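Local coordinates for protein hydrazine synthase subunit alpha (Candidatus Kuenenia stuttgartiensis, PDB 5C2V) that forms, as part of the hydrazine synthase complex, hydrazine from ammonia and the hydroxylamine made in the gamma subunit, at residues R116-L121 and L190-G195; T163-F168 and K196-I201. One frame throughout, in Å; residues are numbered along the deposited sequence.

Interaction 1: R116-L121 and L190-G195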
loop_
_atom_site.group_PDB
_atom_site.type_symbol
_atom_site.label_atom_id
_atom_site.label_comp_id
_atom_site.label_asym_id
_atom_site.label_seq_id
_atom_site.Cartn_x
_atom_site.Cartn_y
_atom_site.Cartn_z
ATOM N N ARG D 116 -1.565 -3.944 49.028
ATOM C CA ARG D 116 -1.610 -5.393 48.836
ATOM C C ARG D 116 -0.972 -5.807 47.507
ATOM O O ARG D 116 -1.127 -5.121 46.497
ATOM C CB ARG D 116 -3.056 -5.896 48.903
ATOM C CG ARG D 116 -3.196 -7.407 48.786
ATOM C CD ARG D 116 -4.647 -7.829 48.609
ATOM N NE ARG D 116 -4.760 -9.259 48.340
ATOM C CZ ARG D 116 -5.879 -9.864 47.953
ATOM N NH1 ARG D 116 -6.991 -9.161 47.787
ATOM N NH2 ARG D 116 -5.884 -11.171 47.730
ATOM N N GLN D 117 -0.262 -6.933 47.514
ATOM C CA GLN D 117 0.430 -7.427 46.324
ATOM C C GLN D 117 -0.378 -8.489 45.578
ATOM O O GLN D 117 -0.628 -9.573 46.103
ATOM C CB GLN D 117 1.795 -7.998 46.704
ATOM C CG GLN D 117 2.622 -8.461 45.517
ATOM C CD GLN D 117 3.948 -9.066 45.932
ATOM O OE1 GLN D 117 4.369 -8.940 47.081
ATOM N NE2 GLN D 117 4.614 -9.733 44.995
ATOM N N MET D 118 -0.782 -8.166 44.353
ATOM C CA MET D 118 -1.612 -9.059 43.546
ATOM C C MET D 118 -0.850 -10.154 42.789
ATOM O O MET D 118 -1.301 -11.298 42.742
ATOM C CB MET D 118 -2.433 -8.234 42.557
ATOM C CG MET D 118 -3.270 -7.170 43.236
ATOM S SD MET D 118 -4.083 -7.842 44.696
ATOM C CE MET D 118 -5.348 -8.854 43.935
ATOM N N THR D 119 0.291 -9.810 42.196
ATOM C CA THR D 119 0.998 -10.752 41.323
ATOM C C THR D 119 2.446 -11.017 41.732
ATOM O O THR D 119 3.211 -10.089 41.974
ATOM C CB THR D 119 1.005 -10.261 39.859
ATOM O OG1 THR D 119 1.476 -8.909 39.805
ATOM C CG2 THR D 119 -0.389 -10.328 39.265
ATOM N N ASP D 120 2.801 -12.293 41.843
ATOM C CA ASP D 120 4.193 -12.706 42.020
ATOM C C ASP D 120 4.865 -13.168 40.720
ATOM O O ASP D 120 5.983 -13.685 40.757
ATOM C CB ASP D 120 4.308 -13.806 43.073
ATOM C CG ASP D 120 5.636 -13.759 43.810
ATOM O OD1 ASP D 120 6.241 -12.666 43.865
ATOM O OD2 ASP D 120 6.076 -14.806 44.328
ATOM N N LEU D 121 4.185 -12.987 39.588
ATOM C CA LEU D 121 4.572 -13.600 38.309
ATOM C C LEU D 121 6.045 -13.418 37.955
ATOM O O LEU D 121 6.645 -12.386 38.256
ATOM C CB LEU D 121 3.719 -13.021 37.169
ATOM C CG LEU D 121 4.048 -13.486 35.742
ATOM C CD1 LEU D 121 3.650 -14.940 35.532
ATOM C CD2 LEU D 121 3.424 -12.587 34.680
ATOM N N LEU D 190 -7.527 -12.491 36.822
ATOM C CA LEU D 190 -7.002 -12.711 38.162
ATOM C C LEU D 190 -8.106 -12.741 39.213
ATOM O O LEU D 190 -8.840 -11.766 39.388
ATOM C CB LEU D 190 -5.972 -11.627 38.504
ATOM C CG LEU D 190 -5.299 -11.609 39.879
ATOM C CD1 LEU D 190 -3.877 -11.104 39.748
ATOM C CD2 LEU D 190 -6.062 -10.732 40.857
ATOM N N ASP D 191 -8.214 -13.869 39.907
ATOM C CA ASP D 191 -9.108 -13.984 41.049
ATOM C C ASP D 191 -8.413 -13.417 42.280
ATOM O O ASP D 191 -7.330 -13.877 42.674
ATOM C CB ASP D 191 -9.523 -15.439 41.280
ATOM C CG ASP D 191 -10.757 -15.564 42.156
ATOM O OD1 ASP D 191 -10.893 -14.785 43.123
ATOM O OD2 ASP D 191 -11.599 -16.442 41.875
ATOM N N THR D 192 -9.051 -12.410 42.872
ATOM C CA THR D 192 -8.501 -11.676 44.004
ATOM C C THR D 192 -8.736 -12.381 45.336
ATOM O O THR D 192 -8.077 -12.074 46.329
ATOM C CB THR D 192 -9.106 -10.260 44.093
ATOM O OG1 THR D 192 -10.508 -10.352 44.376
ATOM C CG2 THR D 192 -8.909 -9.507 42.786
ATOM N N GLN D 193 -9.678 -13.318 45.359
ATOM C CA GLN D 193 -10.031 -13.988 46.606
ATOM C C GLN D 193 -9.315 -15.323 46.791
ATOM O O GLN D 193 -9.516 -16.001 47.797
ATOM C CB GLN D 193 -11.547 -14.187 46.689
ATOM C CG GLN D 193 -12.314 -12.892 46.921
ATOM C CD GLN D 193 -11.836 -12.136 48.151
ATOM O OE1 GLN D 193 -11.307 -12.726 49.095
ATOM N NE2 GLN D 193 -12.017 -10.821 48.142
ATOM N N GLY D 194 -8.461 -15.678 45.836
ATOM C CA GLY D 194 -7.695 -16.910 45.922
ATOM C C GLY D 194 -8.327 -18.054 45.156
ATOM O O GLY D 194 -8.038 -19.225 45.412
ATOM N N GLY D 195 -9.199 -17.712 44.215
ATOM C CA GLY D 195 -9.896 -18.703 43.420
ATOM C C GLY D 195 -11.323 -18.889 43.891
ATOM O O GLY D 195 -12.088 -19.649 43.295
#
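Two successive blades of the six-bladed beta-propeller meet where Arg116 and Met118, at and just past the end of the outermost strand of one, reach Leu190 and Thr192, at and just past the end of a strand of the next. The Arg116 chain is extended from CG to NE, with CG anti to the backbone N (chi1 -177°), and it carries the guanidinium across to the turn. There NH2 donates to the backbone O of Thr192 (2.8 Å, N-H...O angle 157°). The oxygen lies at the guanidinium edge, close to its plane, and the donor lies in the carbonyl plane. NH2 also binds the backbone O of Leu214, so two carbonyls grip this one nitrogen. Against one face of the same group lies Met118 CE, 4.1 Å from the plane and over its centre. Bends at chi2 and chi3 turn the end of Met118 toward 190-195, and its CE also meets Leu190 CD2 at 3.7 Å and Thr192 CG2 at 3.8 Å, the Met118 and Leu190 side chains crossing at about a right angle. The other Leu190 methyl, CD1, rests 3.6 Å from Thr119 CG2. Thr119 OG1 is held within its own blade by Ile105 N. Beyond Leu190, Asp191 OD1 accepts from Gln193 N (2.9 Å), an Asx turn that shapes the loop whose carbonyl Arg116 binds. Buried methyls flanked by one arginine-to-carbonyl bond thus make up an interface between adjacent propeller blades, at strand ends and the turns that follow them.

Interaction 2: T163-F168 and K196-I201; sequences TGMIIF and KIIQRI
Ile197, in the first turn of helix 196-201, leans over Thr163-Met165, where strand 154-171 is interrupted and resumes, and its side chain spans most of the contact. From CA the bond to CB heads toward residues 163-168, and at CB the chain splits into two branches. CG2 runs to Met165 SD, 3.9 Å away, and the two side chains slide past each other in opposite directions. CG1 lies anti to the carbonyl carbon (chi1 -70°), and from it the chain continues extended, so that the tip CD1 stands 3.2 Å from the backbone O of Gly164 and 3.6 Å from Thr163 OG1. Here an aliphatic methyl covers two oxygens that have polar partners elsewhere: Thr163 OG1 is hydrogen-bonded to Thr192 OG1, and Gly164 O receives a weak bond from that same hydroxyl. Ile197 also touches the side chains of Asp191 and Thr192, which closes its surroundings on the side of strand 186-191. Met165, bent at chi2 and chi3, carries its sulphur past Ile197 and sets its terminal methyl against the next helix residue: CE lies 3.7 Å from Ile198 CD1 and 4.1 Å from Ile198 CG1, the side chains crossing at about a right angle. Trp264 packs on Met165 and Leu206 on Ile198, so loops complete the apolar surroundings. Farther along the helix, Arg200 forms a salt bridge with Glu28 of the hydrazine synthase gamma subunit, placing this short helix at the boundary between subunits. Ile197 and Ile198, packed on Met165 where strand 154-171 resumes after its break, lay a short helical connection between two strands of a beta-propeller blade against the sheet it belongs to.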
loop_
_atom_site.group_PDB
_atom_site.type_symbol
_atom_site.label_atom_id
_atom_site.label_comp_id
_atom_site.label_asym_id
_atom_site.label_seq_id
_atom_site.Cartn_x
_atom_site.Cartn_y
_atom_site.Cartn_z
ATOM N N THR D 163 -15.822 -8.904 45.317
ATOM C CA THR D 163 -14.954 -7.777 45.025
ATOM C C THR D 163 -14.862 -7.636 43.519
ATOM O O THR D 163 -15.278 -6.629 42.945
ATOM C CB THR D 163 -13.547 -7.963 45.626
ATOM O OG1 THR D 163 -13.060 -9.271 45.305
ATOM C CG2 THR D 163 -13.592 -7.811 47.138
ATOM N N GLY D 164 -14.315 -8.666 42.885
ATOM C CA GLY D 164 -14.253 -8.717 41.442
ATOM C C GLY D 164 -13.060 -9.498 40.939
ATOM O O GLY D 164 -12.429 -10.256 41.675
ATOM N N MET D 165 -12.759 -9.302 39.664
ATOM C CA MET D 165 -11.618 -9.922 39.018
ATOM C C MET D 165 -10.704 -8.820 38.507
ATOM O O MET D 165 -11.134 -7.676 38.352
ATOM C CB MET D 165 -12.070 -10.825 37.870
ATOM C CG MET D 165 -13.048 -11.914 38.276
ATOM S SD MET D 165 -12.243 -13.287 39.119
ATOM C CE MET D 165 -11.196 -13.907 37.805
ATOM N N ILE D 166 -9.444 -9.153 38.256
ATOM C CA ILE D 166 -8.521 -8.176 37.694
ATOM C C ILE D 166 -7.954 -8.657 36.364
ATOM O O ILE D 166 -7.246 -9.660 36.305
ATOM C CB ILE D 166 -7.362 -7.863 38.656
ATOM C CG1 ILE D 166 -7.881 -7.116 39.886
ATOM C CG2 ILE D 166 -6.302 -7.029 37.955
ATOM C CD1 ILE D 166 -6.791 -6.666 40.833
ATOM N N ILE D 167 -8.276 -7.934 35.297
ATOM C CA ILE D 167 -7.745 -8.249 33.978
ATOM C C ILE D 167 -6.517 -7.394 33.710
ATOM O O ILE D 167 -6.605 -6.167 33.697
ATOM C CB ILE D 167 -8.785 -8.009 32.866
ATOM C CG1 ILE D 167 -10.140 -8.606 33.257
ATOM C CG2 ILE D 167 -8.293 -8.579 31.544
ATOM C CD1 ILE D 167 -10.113 -10.102 33.473
ATOM N N PHE D 168 -5.368 -8.027 33.500
ATOM C CA PHE D 168 -4.149 -7.256 33.268
ATOM C C PHE D 168 -3.322 -7.819 32.121
ATOM O O PHE D 168 -3.562 -8.930 31.658
ATOM C CB PHE D 168 -3.301 -7.191 34.545
ATOM C CG PHE D 168 -2.622 -8.487 34.899
ATOM C CD1 PHE D 168 -3.287 -9.458 35.627
ATOM C CD2 PHE D 168 -1.310 -8.723 34.518
ATOM C CE1 PHE D 168 -2.660 -10.646 35.959
ATOM C CE2 PHE D 168 -0.679 -9.909 34.844
ATOM C CZ PHE D 168 -1.354 -10.872 35.567
ATOM N N LYS D 196 -11.707 -18.203 44.956
ATOM C CA LYS D 196 -13.023 -18.460 45.516
ATOM C C LYS D 196 -14.130 -17.754 44.736
ATOM O O LYS D 196 -15.286 -18.147 44.824
ATOM C CB LYS D 196 -13.060 -18.067 46.997
ATOM C CG LYS D 196 -12.434 -19.118 47.915
ATOM C CD LYS D 196 -10.975 -18.800 48.189
ATOM C CE LYS D 196 -10.278 -19.889 48.982
ATOM N NZ LYS D 196 -8.885 -19.486 49.324
ATOM N N ILE D 197 -13.781 -16.728 43.964
ATOM C CA ILE D 197 -14.773 -16.042 43.134
ATOM C C ILE D 197 -15.099 -16.887 41.905
ATOM O O ILE D 197 -16.260 -17.005 41.504
ATOM C CB ILE D 197 -14.285 -14.646 42.703
ATOM C CG1 ILE D 197 -14.270 -13.716 43.918
ATOM C CG2 ILE D 197 -15.173 -14.073 41.601
ATOM C CD1 ILE D 197 -14.044 -12.261 43.587
ATOM N N ILE D 198 -14.067 -17.488 41.324
ATOM C CA ILE D 198 -14.242 -18.454 40.248
ATOM C C ILE D 198 -15.010 -19.664 40.775
ATOM O O ILE D 198 -15.833 -20.249 40.071
ATOM C CB ILE D 198 -12.881 -18.893 39.663
ATOM C CG1 ILE D 198 -12.196 -17.710 38.980
ATOM C CG2 ILE D 198 -13.055 -20.031 38.671
ATOM C CD1 ILE D 198 -12.970 -17.152 37.808
ATOM N N GLN D 199 -14.752 -20.018 42.030
ATOM C CA GLN D 199 -15.461 -21.118 42.674
ATOM C C GLN D 199 -16.918 -20.742 42.917
ATOM O O GLN D 199 -17.799 -21.599 42.936
ATOM C CB GLN D 199 -14.782 -21.503 43.989
ATOM C CG GLN D 199 -15.269 -22.820 44.569
ATOM C CD GLN D 199 -14.503 -23.235 45.809
ATOM O OE1 GLN D 199 -13.758 -22.446 46.391
ATOM N NE2 GLN D 199 -14.681 -24.485 46.218
ATOM N N ARG D 200 -17.165 -19.452 43.104
ATOM C CA ARG D 200 -18.519 -18.957 43.282
ATOM C C ARG D 200 -19.268 -19.056 41.963
ATOM O O ARG D 200 -20.396 -19.543 41.914
ATOM C CB ARG D 200 -18.510 -17.514 43.800
ATOM C CG ARG D 200 -19.776 -16.722 43.490
ATOM C CD ARG D 200 -19.903 -15.495 44.387
ATOM N NE ARG D 200 -20.923 -14.561 43.915
ATOM C CZ ARG D 200 -22.233 -14.732 44.072
ATOM N NH1 ARG D 200 -22.696 -15.811 44.686
ATOM N NH2 ARG D 200 -23.080 -13.824 43.608
ATOM N N ILE D 201 -18.629 -18.593 40.893
ATOM C CA ILE D 201 -19.243 -18.628 39.571
ATOM C C ILE D 201 -19.314 -20.034 38.965
ATOM O O ILE D 201 -20.394 -20.509 38.612
ATOM C CB ILE D 201 -18.487 -17.709 38.592
ATOM C CG1 ILE D 201 -18.419 -16.282 39.145
ATOM C CG2 ILE D 201 -19.151 -17.724 37.225
ATOM C CD1 ILE D 201 -17.669 -15.311 38.256
#

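In the fold
From the N terminus the chain passes 116-121, which ends one blade, then enters the next, where 163-168 lies on strand 154-171. After the antiparallel return, residues 190-195 meet 116-121 again: interaction 1 closes a loop of 68 residues and joins the two blades. The chain then turns directly into helix 196-201, which folds back on 163-168, so interaction 2 closes a loop of 27 residues within the second blade. The segments alternate, so the loops cross rather than nest. They are also bonded together: Leu190 O pairs with Ile166 N in the sheet, and Asp191 OD2 accepts from Ile198 N, tying turn to helix.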